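Local coordinates for protein uroporphyrin-III C-methyltransferase (PDB 1VE2) that probably methylates uroporphyrinogen III in tetrapyrrole biosynthesis, using S-adenosyl-L-methionine as methyl donor, at residues Asp154-Leu159 and Glu174-Glu179. Numbering follows the deposited sequence.
Sequences DTLVLL and ERFPPE
The phenyl ring of F176 meets the start of strand 155-159 with its far end. At the ring edge, in the ring plane, lies the backbone carbonyl of D154, whose O is 3.7 Å from F176 CE1; the slightly positive rim of the ring is thus turned to a carbonyl oxygen. L156 approaches the same end obliquely, neither squarely over a face nor at the edge. Its CB is 3.7 Å from F176 CE2. The branch tip L156 CD2 stands 3.9 Å from the same F176 CE2. The CB of F176 already points toward 154-159, and CG, anti to the carbonyl carbon and beside the backbone N (chi1 -60°), extends the ring to the strand. No hydrogen bond joins 154-159 to 174-179, so van der Waals packing on one aromatic ring carries this small contact. Beside it, R175 folds back on its own loop: NH1 donates a bent bond (138° at the hydrogen) to E174 O, 3.0 Å away and arriving from above the carbonyl plane. R175 NH2 is hydrogen-bonded to L150 O, tying the loop to the chain just ahead of the strand. The D154 side chain leaves the backbone away from 174-179, and its OD2 accepts the backbone N-H of R136. The segment 174-179 is the connection from helix 168-173 to strand 181-186, and strand 155-159 lies between strands 138-142 and 214-218 in the mixed sheet of the second half of this tetrapyrrole methylase. V218 touches both L156 and F176, while L172 of helix 168-173 also packs on L156, so the ring joins the loop after that helix to the sheet.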
loop_
_atom_site.group_PDB
_atom_site.type_symbol
_atom_site.label_atom_id
_atom_site.label_comp_id
_atom_site.label_asym_id
_atom_site.label_seq_id
_atom_site.Cartn_x
_atom_site.Cartn_y
_atom_site.Cartn_z
ATOM N N ASP A 154 15.336 -4.567 -5.170
ATOM C CA ASP A 154 15.447 -4.494 -6.628
ATOM C C ASP A 154 14.850 -3.206 -7.171
ATOM O O ASP A 154 15.316 -2.681 -8.183
ATOM C CB ASP A 154 14.769 -5.692 -7.286
ATOM C CG ASP A 154 15.490 -6.994 -6.994
ATOM O OD1 ASP A 154 16.686 -6.943 -6.640
ATOM O OD2 ASP A 154 14.866 -8.061 -7.123
ATOM N N THR A 155 13.813 -2.716 -6.498
ATOM C CA THR A 155 13.139 -1.475 -6.879
ATOM C C THR A 155 13.098 -0.568 -5.658
ATOM O O THR A 155 12.676 -0.992 -4.578
ATOM C CB THR A 155 11.675 -1.712 -7.319
ATOM O OG1 THR A 155 11.635 -2.624 -8.423
ATOM C CG2 THR A 155 11.019 -0.384 -7.731
ATOM N N LEU A 156 13.540 0.676 -5.822
ATOM C CA LEU A 156 13.518 1.623 -4.720
ATOM C C LEU A 156 12.538 2.756 -4.992
ATOM O O LEU A 156 12.560 3.358 -6.066
ATOM C CB LEU A 156 14.907 2.207 -4.492
ATOM C CG LEU A 156 15.003 3.345 -3.478
ATOM C CD1 LEU A 156 14.622 2.855 -2.079
ATOM C CD2 LEU A 156 16.434 3.877 -3.485
ATOM N N VAL A 157 11.668 3.024 -4.022
ATOM C CA VAL A 157 10.695 4.104 -4.130
ATOM C C VAL A 157 11.042 5.141 -3.066
ATOM O O VAL A 157 11.197 4.811 -1.888
ATOM C CB VAL A 157 9.248 3.609 -3.882
ATOM C CG1 VAL A 157 8.262 4.758 -4.065
ATOM C CG2 VAL A 157 8.919 2.470 -4.830
ATOM N N LEU A 158 11.202 6.392 -3.482
ATOM C CA LEU A 158 11.508 7.451 -2.529
ATOM C C LEU A 158 10.426 8.517 -2.549
ATOM O O LEU A 158 10.059 9.032 -3.604
ATOM C CB LEU A 158 12.864 8.097 -2.835
ATOM C CG LEU A 158 14.099 7.233 -2.572
ATOM C CD1 LEU A 158 15.355 8.051 -2.869
ATOM C CD2 LEU A 158 14.104 6.759 -1.128
ATOM N N LEU A 159 9.908 8.831 -1.370
ATOM C CA LEU A 159 8.877 9.843 -1.242
ATOM C C LEU A 159 9.595 11.175 -1.056
ATOM O O LEU A 159 10.573 11.258 -0.312
ATOM C CB LEU A 159 7.987 9.543 -0.032
ATOM C CG LEU A 159 7.396 8.122 0.012
ATOM C CD1 LEU A 159 6.674 7.880 1.326
ATOM C CD2 LEU A 159 6.447 7.931 -1.149
ATOM N N GLU A 174 24.955 4.761 -5.031
ATOM C CA GLU A 174 25.440 3.822 -4.028
ATOM C C GLU A 174 24.546 2.583 -3.966
ATOM O O GLU A 174 24.807 1.660 -3.195
ATOM C CB GLU A 174 25.464 4.483 -2.652
ATOM C CG GLU A 174 26.332 5.716 -2.558
ATOM C CD GLU A 174 26.324 6.308 -1.166
ATOM O OE1 GLU A 174 25.236 6.702 -0.689
ATOM O OE2 GLU A 174 27.407 6.376 -0.548
ATOM N N ARG A 175 23.494 2.570 -4.779
ATOM C CA ARG A 175 22.564 1.447 -4.805
ATOM C C ARG A 175 22.285 0.976 -6.224
ATOM O O ARG A 175 21.994 -0.199 -6.446
ATOM C CB ARG A 175 21.242 1.844 -4.138
ATOM C CG ARG A 175 21.354 2.135 -2.651
ATOM C CD ARG A 175 21.415 0.857 -1.831
ATOM N NE ARG A 175 21.552 1.138 -0.404
ATOM C CZ ARG A 175 22.712 1.282 0.231
ATOM N NH1 ARG A 175 23.856 1.166 -0.433
ATOM N NH2 ARG A 175 22.728 1.541 1.533
ATOM N N PHE A 176 22.378 1.899 -7.179
ATOM C CA PHE A 176 22.115 1.588 -8.580
ATOM C C PHE A 176 23.151 2.199 -9.518
ATOM O O PHE A 176 23.706 3.263 -9.241
ATOM C CB PHE A 176 20.737 2.121 -8.974
ATOM C CG PHE A 176 19.613 1.544 -8.167
ATOM C CD1 PHE A 176 18.997 0.361 -8.558
ATOM C CD2 PHE A 176 19.173 2.176 -7.007
ATOM C CE1 PHE A 176 17.959 -0.180 -7.808
ATOM C CE2 PHE A 176 18.133 1.639 -6.252
ATOM C CZ PHE A 176 17.528 0.461 -6.655
ATOM N N PRO A 177 23.430 1.524 -10.640
ATOM C CA PRO A 177 24.407 2.065 -11.586
ATOM C C PRO A 177 23.790 3.287 -12.274
ATOM O O PRO A 177 22.563 3.432 -12.313
ATOM C CB PRO A 177 24.642 0.899 -12.538
ATOM C CG PRO A 177 23.330 0.168 -12.513
ATOM C CD PRO A 177 22.986 0.181 -11.050
ATOM N N PRO A 178 24.627 4.180 -12.826
ATOM C CA PRO A 178 24.129 5.384 -13.498
ATOM C C PRO A 178 23.172 5.164 -14.669
ATOM O O PRO A 178 22.423 6.068 -15.028
ATOM C CB PRO A 178 25.415 6.103 -13.910
ATOM C CG PRO A 178 26.370 4.976 -14.135
ATOM C CD PRO A 178 26.092 4.074 -12.955
ATOM N N GLU A 179 23.181 3.971 -15.256
ATOM C CA GLU A 179 22.302 3.688 -16.388
ATOM C C GLU A 179 20.921 3.163 -15.993
ATOM O O GLU A 179 20.053 2.984 -16.851
ATOM C CB GLU A 179 22.943 2.671 -17.344
ATOM C CG GLU A 179 24.397 2.319 -17.072
ATOM C CD GLU A 179 24.557 1.080 -16.207
ATOM O OE1 GLU A 179 23.894 0.053 -16.487
ATOM O OE2 GLU A 179 25.363 1.130 -15.257
#